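Local coordinates for major centromere autoantigen B (Homo sapiens, PDB 1HLV), which binds the CENP-B box of centromeric DNA through its helix-turn-helix DNA-binding domains and induces kinks in that DNA, at a contact of chain A with DNA. Coordinates in Å, arbitrary orientation; residue numbers count along the deposited sequence, not the author numbering.

Contact 1: a contact of chain A with DNA. Residues 73-74, 119, 122. With nucleotides of chain B.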
# COMPACT_ATOMS: atom_id res chain seq x y z
N PRO A 73 5.41 -9.89 -7.01
CA PRO A 73 6.54 -10.03 -7.94
C PRO A 73 6.15 -9.59 -9.36
O PRO A 73 7.01 -9.43 -10.22
CB PRO A 73 6.92 -11.51 -7.83
CG PRO A 73 5.62 -12.17 -7.47
CD PRO A 73 5.00 -11.21 -6.47
N TYR A 74 4.85 -9.39 -9.59
CA TYR A 74 4.35 -8.96 -10.90
C TYR A 74 4.01 -7.48 -10.85
O TYR A 74 3.24 -6.98 -11.69
CB TYR A 74 3.09 -9.74 -11.28
CG TYR A 74 3.26 -11.23 -11.17
CD1 TYR A 74 2.36 -11.99 -10.42
CD2 TYR A 74 4.32 -11.88 -11.78
CE1 TYR A 74 2.52 -13.36 -10.29
CE2 TYR A 74 4.49 -13.24 -11.66
CZ TYR A 74 3.59 -13.98 -10.92
OH TYR A 74 3.76 -15.34 -10.83
N SER A 119 -3.50 -16.10 -11.92
CA SER A 119 -4.13 -17.02 -10.97
C SER A 119 -5.23 -16.39 -10.11
O SER A 119 -5.25 -15.18 -9.89
CB SER A 119 -3.07 -17.61 -10.03
OG SER A 119 -2.77 -16.74 -8.95
N TRP A 122 -3.75 -14.52 -7.20
CA TRP A 122 -3.19 -13.25 -7.61
C TRP A 122 -4.27 -12.22 -7.90
O TRP A 122 -4.19 -11.07 -7.44
CB TRP A 122 -2.34 -13.42 -8.88
CG TRP A 122 -2.02 -12.10 -9.48
CD1 TRP A 122 -1.06 -11.21 -9.07
CD2 TRP A 122 -2.75 -11.44 -10.52
NE1 TRP A 122 -1.16 -10.04 -9.78
CE2 TRP A 122 -2.19 -10.15 -10.67
CE3 TRP A 122 -3.84 -11.81 -11.33
CZ2 TRP A 122 -2.68 -9.23 -11.60
CZ3 TRP A 122 -4.32 -10.89 -12.25
CH2 TRP A 122 -3.75 -9.61 -12.38
P DC B 15 1.07 -12.10 -5.74
OP1 DC B 15 1.39 -11.62 -7.10
OP2 DC B 15 -0.32 -11.98 -5.22
O5' DC B 15 1.50 -13.62 -5.58
C5' DC B 15 2.87 -13.98 -5.66
C4' DC B 15 2.99 -15.48 -5.72
O4' DC B 15 2.97 -16.01 -4.37
C3' DC B 15 1.79 -16.08 -6.45
O3' DC B 15 2.10 -16.74 -7.67
C2' DC B 15 1.17 -17.05 -5.46
C1' DC B 15 2.12 -17.14 -4.28
N1 DC B 15 1.34 -17.02 -3.05
C2 DC B 15 1.21 -18.13 -2.21
O2 DC B 15 1.86 -19.14 -2.45
N3 DC B 15 0.38 -18.05 -1.14
C4 DC B 15 -0.28 -16.92 -0.89
N4 DC B 15 -1.11 -16.89 0.16
C5 DC B 15 -0.12 -15.75 -1.70
C6 DC B 15 0.69 -15.85 -2.76
P DG B 16 0.93 -16.95 -8.74
OP1 DG B 16 1.44 -16.63 -10.10
OP2 DG B 16 -0.27 -16.23 -8.23
O5' DG B 16 0.65 -18.51 -8.63
C5' DG B 16 1.73 -19.43 -8.54
C4' DG B 16 1.21 -20.80 -8.20
O4' DG B 16 0.67 -20.79 -6.85
C3' DG B 16 0.07 -21.26 -9.11
O3' DG B 16 0.16 -22.68 -9.28
C2' DG B 16 -1.17 -20.88 -8.33
C1' DG B 16 -0.73 -21.05 -6.88
N9 DG B 16 -1.36 -20.13 -5.94
C8 DG B 16 -1.71 -18.82 -6.16
N7 DG B 16 -2.24 -18.25 -5.12
C5 DG B 16 -2.25 -19.24 -4.15
C6 DG B 16 -2.71 -19.22 -2.80
O6 DG B 16 -3.25 -18.29 -2.19
N1 DG B 16 -2.52 -20.44 -2.17
C2 DG B 16 -1.96 -21.55 -2.76
N2 DG B 16 -1.86 -22.63 -1.99
N3 DG B 16 -1.53 -21.59 -4.01
C4 DG B 16 -1.70 -20.41 -4.64
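Tyr74 and Ser119 divide the two non-bridging oxygens of the DG16 phosphate between them. The phenol OH of Tyr74 donates to OP1 of DG16 at 2.8 Å. The Ser119 hydroxyl OG donates to OP2 of DG16 at 2.7 Å. Both bonds go to the sugar-phosphate backbone of chain B and so by themselves read no base.

A second layer of polar contact fixes the serine. Ser119 OG accepts from the backbone N of Trp122 at 3.0 Å, nearly straight at 166°, the N-cap arrangement at the start of a helix. A chi1 of 83° tucks OG back over the main chain, flanked by N and C, where it can meet this amide and the phosphate together. The positive end of the helix would be expected to strengthen the grip on the anion.

Van der Waals contacts gather round the neighbouring DC15 phosphate and sugar. Ring atom CD1 of Tyr74 comes to 3.5 Å from OP1 of DC15, and the indole of Trp122 presents its CD1 edge to the same oxygen, which lies in the ring plane. Pro73 adds an apolar touch, CD to C5' of DC15 at 3.6 Å. The tyrosine ring is itself steadied: Pro73 CG lies 4.2 Å above the centre of one face, and Trp122 CD1 sits at its edge.

Structurally, Pro73 and Tyr74 form the loop leading into helix 75-88, while Ser119 caps helix 120-129 and Trp122 lies in its first turn.

Contact 2: a contact of chain A with DNA. Residues 66, 71-72, 125, 129. With nucleotides of chain B.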
# COMPACT_ATOMS: atom_id res chain seq x y z
N ARG A 66 -4.10 -1.68 5.72
CA ARG A 66 -2.79 -2.03 5.16
C ARG A 66 -1.71 -1.57 6.12
O ARG A 66 -1.78 -0.46 6.65
CB ARG A 66 -2.60 -1.35 3.81
CG ARG A 66 -1.42 -1.85 3.02
CD ARG A 66 -1.68 -3.23 2.45
NE ARG A 66 -0.51 -3.77 1.75
CZ ARG A 66 -0.55 -4.81 0.93
NH1 ARG A 66 -1.69 -5.44 0.70
NH2 ARG A 66 0.56 -5.22 0.33
N LEU A 71 5.14 -5.70 -2.14
CA LEU A 71 4.78 -5.71 -3.55
C LEU A 71 4.64 -7.12 -4.08
O LEU A 71 5.16 -8.08 -3.49
CB LEU A 71 5.84 -4.98 -4.38
CG LEU A 71 6.26 -3.56 -3.96
CD1 LEU A 71 7.32 -3.05 -4.95
CD2 LEU A 71 5.05 -2.62 -3.93
N SER A 72 3.93 -7.25 -5.19
CA SER A 72 3.74 -8.53 -5.84
C SER A 72 4.91 -8.67 -6.79
O SER A 72 5.38 -7.67 -7.33
CB SER A 72 2.44 -8.53 -6.64
OG SER A 72 2.52 -9.42 -7.75
N ARG A 125 -6.06 -11.10 -4.67
CA ARG A 125 -5.16 -10.22 -3.92
C ARG A 125 -5.03 -8.86 -4.59
O ARG A 125 -5.02 -7.84 -3.92
CB ARG A 125 -3.79 -10.84 -3.79
CG ARG A 125 -3.65 -11.72 -2.59
CD ARG A 125 -2.39 -12.53 -2.72
NE ARG A 125 -2.70 -13.91 -2.41
CZ ARG A 125 -2.55 -14.92 -3.25
NH1 ARG A 125 -2.07 -14.73 -4.48
NH2 ARG A 125 -2.93 -16.13 -2.86
N ARG A 129 -5.76 -5.66 -2.85
CA ARG A 129 -4.52 -4.91 -2.63
C ARG A 129 -4.72 -3.49 -3.14
O ARG A 129 -5.02 -2.57 -2.37
CB ARG A 129 -3.37 -5.55 -3.40
CG ARG A 129 -2.05 -4.77 -3.40
CD ARG A 129 -1.09 -5.36 -4.42
NE ARG A 129 -0.99 -6.81 -4.29
CZ ARG A 129 -1.05 -7.65 -5.32
NH1 ARG A 129 -1.19 -7.17 -6.54
NH2 ARG A 129 -0.97 -8.97 -5.13
P DA B 14 -0.57 -8.86 -0.61
OP1 DA B 14 -0.79 -7.47 -1.09
OP2 DA B 14 -1.74 -9.69 -0.23
O5' DA B 14 0.27 -9.62 -1.72
C5' DA B 14 1.61 -9.22 -1.98
C4' DA B 14 2.44 -10.38 -2.46
O4' DA B 14 2.92 -11.16 -1.34
C3' DA B 14 1.64 -11.34 -3.34
O3' DA B 14 2.02 -11.36 -4.69
C2' DA B 14 1.87 -12.72 -2.76
C1' DA B 14 2.80 -12.56 -1.58
N9 DA B 14 2.12 -13.15 -0.43
C8 DA B 14 1.08 -12.58 0.27
N7 DA B 14 0.60 -13.35 1.22
C5 DA B 14 1.39 -14.49 1.16
C6 DA B 14 1.39 -15.67 1.92
N6 DA B 14 0.57 -15.89 2.94
N1 DA B 14 2.29 -16.62 1.59
C2 DA B 14 3.13 -16.38 0.58
N3 DA B 14 3.23 -15.30 -0.20
C4 DA B 14 2.32 -14.38 0.15
P DC B 15 1.07 -12.10 -5.74
OP1 DC B 15 1.39 -11.62 -7.10
OP2 DC B 15 -0.32 -11.98 -5.22
O5' DC B 15 1.50 -13.62 -5.58
C5' DC B 15 2.87 -13.98 -5.66
C4' DC B 15 2.99 -15.48 -5.72
O4' DC B 15 2.97 -16.01 -4.37
C3' DC B 15 1.79 -16.08 -6.45
O3' DC B 15 2.10 -16.74 -7.67
C2' DC B 15 1.17 -17.05 -5.46
C1' DC B 15 2.12 -17.14 -4.28
N1 DC B 15 1.34 -17.02 -3.05
C2 DC B 15 1.21 -18.13 -2.21
O2 DC B 15 1.86 -19.14 -2.45
N3 DC B 15 0.38 -18.05 -1.14
C4 DC B 15 -0.28 -16.92 -0.89
N4 DC B 15 -1.11 -16.89 0.16
C5 DC B 15 -0.12 -15.75 -1.70
C6 DC B 15 0.69 -15.85 -2.76
O HOH W 1 -3.00 -14.65 0.62
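Helix 120-129 is the recognition helix of the second helix-turn-helix unit, and here its Arg125 and Arg129, with Arg66 and Ser72 from the linking segment, face DA14 and DC15 of chain B. Two arginines hold one DA14 phosphate oxygen. Arg66 meets OP1 of DA14 end-on, NH1 at 2.9 Å and NH2 at 3.0 Å, the oxygen lying 1° out of the guanidinium plane. Arg129 NE adds a bond to OP1 of DA14 at 3.3 Å, again in plane.

Arg129 also bridges to the next phosphate, its NH2 forming a salt bridge with DC15 OP2 at 3.1 Å, although no N-H points along that line. A bend at chi3 (-49°) swings the group between the two phosphates. Ser72 CB lies over the rim of one guanidinium face of Arg129, and Ser72 OG donates to OP1 of DC15 at 2.6 Å.

The Arg125 guanidinium face lies over C5 at the major-groove edge of the DC15 base, tilted to the base plane, but the modelled approach is too short to be trusted in detail. Its NH1 makes a weak bond to OP2. Arg125 NE reaches a water at 3.1 Å, which is 3.0 Å from the exocyclic amine N4 of DC15.

The site clamps two consecutive phosphates and so probably positions the recognition helix at the major groove.

Contact 3: a contact of chain A with DNA. Residues 10, 13, 68-69. With nucleotides of chain B; nucleotides of chain C.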
# COMPACT_ATOMS: atom_id res chain seq x y z
N PHE A 10 -0.99 2.12 7.83
CA PHE A 10 -0.45 3.32 7.22
C PHE A 10 -1.16 4.55 7.74
O PHE A 10 -0.53 5.60 7.90
CB PHE A 10 -0.53 3.22 5.69
CG PHE A 10 0.54 2.34 5.11
CD1 PHE A 10 0.22 1.14 4.49
CD2 PHE A 10 1.88 2.70 5.24
CE1 PHE A 10 1.22 0.30 4.00
CE2 PHE A 10 2.89 1.86 4.75
CZ PHE A 10 2.56 0.67 4.14
N LYS A 13 0.48 5.31 11.19
CA LYS A 13 1.82 5.86 11.06
C LYS A 13 1.74 7.26 10.48
O LYS A 13 2.54 8.13 10.79
CB LYS A 13 2.69 4.94 10.19
CG LYS A 13 3.20 3.72 10.96
CD LYS A 13 3.95 2.71 10.08
CE LYS A 13 3.01 2.00 9.11
NZ LYS A 13 3.64 0.80 8.49
N THR A 68 1.84 -2.97 5.57
CA THR A 68 3.07 -3.18 4.82
C THR A 68 2.97 -2.81 3.34
O THR A 68 1.97 -3.10 2.67
CB THR A 68 3.45 -4.64 4.94
OG1 THR A 68 3.94 -4.88 6.26
CG2 THR A 68 4.48 -5.02 3.92
N ASN A 69 4.02 -2.18 2.83
CA ASN A 69 4.01 -1.82 1.42
C ASN A 69 4.62 -2.96 0.60
O ASN A 69 5.40 -2.74 -0.34
CB ASN A 69 4.79 -0.54 1.16
CG ASN A 69 4.65 -0.07 -0.28
OD1 ASN A 69 5.49 0.68 -0.78
ND2 ASN A 69 3.58 -0.51 -0.94
P DA B 13 -0.64 -6.37 5.63
OP1 DA B 13 -0.63 -4.97 5.14
OP2 DA B 13 -1.88 -6.95 6.21
O5' DA B 13 -0.17 -7.33 4.46
C5' DA B 13 0.99 -7.02 3.72
C4' DA B 13 1.27 -8.11 2.71
O4' DA B 13 1.86 -9.27 3.34
C3' DA B 13 0.05 -8.62 1.93
O3' DA B 13 0.48 -8.86 0.60
C2' DA B 13 -0.22 -9.97 2.57
C1' DA B 13 1.21 -10.41 2.82
N9 DA B 13 1.41 -11.53 3.75
C8 DA B 13 0.72 -11.84 4.89
N7 DA B 13 1.15 -12.94 5.48
C5 DA B 13 2.19 -13.37 4.67
C6 DA B 13 3.04 -14.49 4.73
N6 DA B 13 2.96 -15.44 5.67
N1 DA B 13 3.99 -14.61 3.78
C2 DA B 13 4.05 -13.68 2.82
N3 DA B 13 3.29 -12.60 2.64
C4 DA B 13 2.37 -12.50 3.61
P DC C 12 10.92 -5.55 0.39
OP1 DC C 12 10.46 -5.54 -1.02
OP2 DC C 12 12.30 -5.11 0.72
O5' DC C 12 9.93 -4.65 1.25
C5' DC C 12 8.53 -4.90 1.25
C4' DC C 12 7.95 -4.60 2.62
O4' DC C 12 8.29 -5.65 3.56
C3' DC C 12 8.40 -3.29 3.26
O3' DC C 12 7.28 -2.68 3.89
C2' DC C 12 9.43 -3.74 4.28
C1' DC C 12 8.91 -5.10 4.71
N1 DC C 12 9.94 -6.06 5.14
C2 DC C 12 9.80 -6.68 6.39
O2 DC C 12 8.87 -6.34 7.12
N3 DC C 12 10.70 -7.62 6.76
C4 DC C 12 11.71 -7.94 5.94
N4 DC C 12 12.55 -8.91 6.33
C5 DC C 12 11.89 -7.29 4.69
C6 DC C 12 10.99 -6.37 4.33
P DA C 13 7.44 -1.27 4.62
OP1 DA C 13 6.14 -0.55 4.55
OP2 DA C 13 8.66 -0.63 4.06
O5' DA C 13 7.72 -1.68 6.13
C5' DA C 13 6.71 -2.30 6.91
C4' DA C 13 7.20 -2.53 8.32
O4' DA C 13 8.26 -3.51 8.35
C3' DA C 13 7.75 -1.30 9.05
O3' DA C 13 7.51 -1.51 10.44
C2' DA C 13 9.25 -1.45 8.83
C1' DA C 13 9.40 -2.95 8.99
N9 DA C 13 10.59 -3.53 8.39
C8 DA C 13 11.27 -3.13 7.25
N7 DA C 13 12.31 -3.87 6.97
C5 DA C 13 12.33 -4.82 7.98
C6 DA C 13 13.20 -5.89 8.26
N6 DA C 13 14.26 -6.20 7.50
N1 DA C 13 12.93 -6.65 9.36
C2 DA C 13 11.87 -6.33 10.11
N3 DA C 13 10.98 -5.34 9.95
C4 DA C 13 11.28 -4.62 8.86
P DA C 14 6.95 -0.33 11.35
OP1 DA C 14 5.51 -0.13 11.05
OP2 DA C 14 7.89 0.82 11.25
O5' DA C 14 7.08 -0.97 12.80
C5' DA C 14 6.44 -2.21 13.10
C4' DA C 14 7.15 -2.92 14.23
O4' DA C 14 8.40 -3.49 13.81
C3' DA C 14 7.48 -2.07 15.45
O3' DA C 14 7.43 -2.94 16.57
C2' DA C 14 8.91 -1.63 15.16
C1' DA C 14 9.49 -2.89 14.51
N9 DA C 14 10.55 -2.69 13.53
C8 DA C 14 10.62 -1.74 12.55
N7 DA C 14 11.62 -1.92 11.71
C5 DA C 14 12.26 -3.05 12.20
C6 DA C 14 13.37 -3.77 11.74
N6 DA C 14 14.01 -3.49 10.61
N1 DA C 14 13.78 -4.83 12.47
C2 DA C 14 13.09 -5.15 13.58
N3 DA C 14 12.01 -4.56 14.10
C4 DA C 14 11.65 -3.50 13.35
O HOH W 2 6.10 -7.20 6.76
O HOH W 3 5.94 1.42 6.76
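The extended backbone at Thr68 (phi/psi -115/139°) turns the N-H of Thr68 and that of Asn69 to opposite sides, towards chain B and chain C. Thr68 N donates to OP1 of DA13 of chain B at 3.2 Å, whereas Asn69 N donates to OP1 of DA13 of chain C, also at 3.2 Å.

The threonine side chain is wedged between the two backbones. Thr68 CB packs on the C5' of chain B DA13 at 3.6 Å, and the methyl CG2 packs on the C4' of chain C DC12 at 3.7 Å. With OG1 placed beside the backbone N and the methyl beside the carbonyl carbon, the Thr68 hydroxyl OG1 can reach a water at 3.2 Å that continues to the O2 of DC12, an indirect contact on the minor-groove side of that base.

From helix 10-22, Lys13 bends at chi3 (-69°) to bring NZ 3.3 Å from OP1 of DA14 of chain C, a salt bridge with a weak hydrogen bond. The same NZ reaches OP1 of DA13 of chain C through a second water. Phe10 backs the linker, with Thr68 O and Asn69 N lying in its ring plane at the edge.

By joining phosphates of both strands, the site probably holds the linking segment along the minor groove and ties it to the first helix-turn-helix unit.

Contact 4: a contact of chain A with DNA. Residues 70-73. With nucleotides of chain B; nucleotides of chain C.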
# COMPACT_ATOMS: atom_id res chain seq x y z
N LYS A 70 4.28 -4.20 0.95
CA LYS A 70 4.78 -5.35 0.24
C LYS A 70 4.27 -5.33 -1.20
O LYS A 70 3.13 -4.96 -1.46
CB LYS A 70 4.35 -6.64 0.93
CG LYS A 70 4.87 -7.89 0.25
CD LYS A 70 5.19 -8.98 1.24
CE LYS A 70 5.27 -10.31 0.53
NZ LYS A 70 6.65 -10.55 0.04
N LEU A 71 5.14 -5.70 -2.14
CA LEU A 71 4.78 -5.71 -3.55
C LEU A 71 4.64 -7.12 -4.08
O LEU A 71 5.16 -8.08 -3.49
CB LEU A 71 5.84 -4.98 -4.38
CG LEU A 71 6.26 -3.56 -3.96
CD1 LEU A 71 7.32 -3.05 -4.95
CD2 LEU A 71 5.05 -2.62 -3.93
N SER A 72 3.93 -7.25 -5.19
CA SER A 72 3.74 -8.53 -5.84
C SER A 72 4.91 -8.67 -6.79
O SER A 72 5.38 -7.67 -7.33
CB SER A 72 2.44 -8.53 -6.64
OG SER A 72 2.52 -9.42 -7.75
N PRO A 73 5.41 -9.89 -7.01
CA PRO A 73 6.54 -10.03 -7.94
C PRO A 73 6.15 -9.59 -9.36
O PRO A 73 7.01 -9.43 -10.22
CB PRO A 73 6.92 -11.51 -7.83
CG PRO A 73 5.62 -12.17 -7.47
CD PRO A 73 5.00 -11.21 -6.47
P DA B 13 -0.64 -6.37 5.63
OP1 DA B 13 -0.63 -4.97 5.14
OP2 DA B 13 -1.88 -6.95 6.21
O5' DA B 13 -0.17 -7.33 4.46
C5' DA B 13 0.99 -7.02 3.72
C4' DA B 13 1.27 -8.11 2.71
O4' DA B 13 1.86 -9.27 3.34
C3' DA B 13 0.05 -8.62 1.93
O3' DA B 13 0.48 -8.86 0.60
C2' DA B 13 -0.22 -9.97 2.57
C1' DA B 13 1.21 -10.41 2.82
N9 DA B 13 1.41 -11.53 3.75
C8 DA B 13 0.72 -11.84 4.89
N7 DA B 13 1.15 -12.94 5.48
C5 DA B 13 2.19 -13.37 4.67
C6 DA B 13 3.04 -14.49 4.73
N6 DA B 13 2.96 -15.44 5.67
N1 DA B 13 3.99 -14.61 3.78
C2 DA B 13 4.05 -13.68 2.82
N3 DA B 13 3.29 -12.60 2.64
C4 DA B 13 2.37 -12.50 3.61
P DA B 14 -0.57 -8.86 -0.61
OP1 DA B 14 -0.79 -7.47 -1.09
OP2 DA B 14 -1.74 -9.69 -0.23
O5' DA B 14 0.27 -9.62 -1.72
C5' DA B 14 1.61 -9.22 -1.98
C4' DA B 14 2.44 -10.38 -2.46
O4' DA B 14 2.92 -11.16 -1.34
C3' DA B 14 1.64 -11.34 -3.34
O3' DA B 14 2.02 -11.36 -4.69
C2' DA B 14 1.87 -12.72 -2.76
C1' DA B 14 2.80 -12.56 -1.58
N9 DA B 14 2.12 -13.15 -0.43
C8 DA B 14 1.08 -12.58 0.27
N7 DA B 14 0.60 -13.35 1.22
C5 DA B 14 1.39 -14.49 1.16
C6 DA B 14 1.39 -15.67 1.92
N6 DA B 14 0.57 -15.89 2.94
N1 DA B 14 2.29 -16.62 1.59
C2 DA B 14 3.13 -16.38 0.58
N3 DA B 14 3.23 -15.30 -0.20
C4 DA B 14 2.32 -14.38 0.15
P DC B 15 1.07 -12.10 -5.74
OP1 DC B 15 1.39 -11.62 -7.10
OP2 DC B 15 -0.32 -11.98 -5.22
O5' DC B 15 1.50 -13.62 -5.58
C5' DC B 15 2.87 -13.98 -5.66
C4' DC B 15 2.99 -15.48 -5.72
O4' DC B 15 2.97 -16.01 -4.37
C3' DC B 15 1.79 -16.08 -6.45
O3' DC B 15 2.10 -16.74 -7.67
C2' DC B 15 1.17 -17.05 -5.46
C1' DC B 15 2.12 -17.14 -4.28
N1 DC B 15 1.34 -17.02 -3.05
C2 DC B 15 1.21 -18.13 -2.21
O2 DC B 15 1.86 -19.14 -2.45
N3 DC B 15 0.38 -18.05 -1.14
C4 DC B 15 -0.28 -16.92 -0.89
N4 DC B 15 -1.11 -16.89 0.16
C5 DC B 15 -0.12 -15.75 -1.70
C6 DC B 15 0.69 -15.85 -2.76
P DT C 10 10.90 -18.17 -2.15
OP1 DT C 10 11.21 -18.20 -3.61
OP2 DT C 10 11.87 -18.72 -1.18
O5' DT C 10 10.56 -16.66 -1.77
C5' DT C 10 9.48 -16.00 -2.41
C4' DT C 10 9.32 -14.60 -1.87
O4' DT C 10 8.63 -14.61 -0.59
C3' DT C 10 10.63 -13.83 -1.65
O3' DT C 10 10.47 -12.51 -2.19
C2' DT C 10 10.77 -13.80 -0.13
C1' DT C 10 9.32 -13.76 0.31
N1 DT C 10 9.00 -14.21 1.69
C2 DT C 10 8.11 -13.44 2.41
O2 DT C 10 7.61 -12.42 1.98
N3 DT C 10 7.82 -13.92 3.66
C4 DT C 10 8.32 -15.06 4.26
O4 DT C 10 7.94 -15.38 5.38
C5 DT C 10 9.28 -15.79 3.46
C7 DT C 10 9.92 -17.02 4.05
C6 DT C 10 9.57 -15.34 2.24
P DC C 11 11.76 -11.58 -2.43
OP1 DC C 11 11.69 -11.01 -3.80
OP2 DC C 11 12.97 -12.31 -1.99
O5' DC C 11 11.51 -10.39 -1.40
C5' DC C 11 10.24 -9.74 -1.35
C4' DC C 11 10.07 -9.04 -0.03
O4' DC C 11 9.88 -10.00 1.04
C3' DC C 11 11.24 -8.15 0.41
O3' DC C 11 10.70 -6.99 1.03
C2' DC C 11 11.91 -8.99 1.49
C1' DC C 11 10.68 -9.59 2.13
N1 DC C 11 10.86 -10.74 3.03
C2 DC C 11 10.11 -10.77 4.21
O2 DC C 11 9.33 -9.84 4.45
N3 DC C 11 10.25 -11.82 5.06
C4 DC C 11 11.11 -12.80 4.76
N4 DC C 11 11.21 -13.81 5.62
C5 DC C 11 11.89 -12.79 3.57
C6 DC C 11 11.74 -11.75 2.74
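Lys70 threads into the minor groove from the linking segment, and its ammonium makes the base contact here. Lys70 NZ donates to O2 on the sugar edge of DT10 of chain C at 2.9 Å. Every base presents a minor-groove acceptor (pyrimidine O2, purine N3), so this bond would probably discriminate little among sequences. CG is anti to the backbone N (chi1 -179°), then the chain bends at chi2 and again at chi4 (89°), which directs NZ across the groove to the far strand.

Backbone contacts surround this reach on both sides. On chain C, Lys70 NZ also lies 3.4 Å from the deoxyribose ring oxygen O4' of DC11, a weak bond. On chain B, the aliphatic part of Lys70 runs along the sugars: CB packs at 3.8 Å from C4' of DA13, and CE at 3.9 Å from C1' of DA14. The lysine has 90 Å² of its surface hidden by the DNA, out of 132 Å² for the patch, which shows how far it dominates the contact.

The residues that follow pack along the sugar-phosphate backbone of chain B. The carbonyl O of Leu71 comes to 3.7 Å from C4' of DA14, and Ser72 CA touches the same sugar carbon more loosely. Pro73 closes the segment, its ring CD standing 3.5 Å from the bridging O3' of DA14.

Contacts 2 and 4 nearly coincide, with C-alpha centres about 6 Å apart and Leu71 and Ser72 in common; contact 1 lies about 8 Å from contact 4 and shares Pro73 with it. Contact 3 is the far end of the series, about 20 Å from contact 1 and 11 Å from contact 2. The segment from Arg66 to Tyr74, between the 3-10 helix 60-64 and helix 75-88, contributes to all four. In space it runs between the DNA-facing parts of helix 10-22 and helix 120-129, which suggests that both DNA-binding units and the linker engage one duplex as a continuous surface.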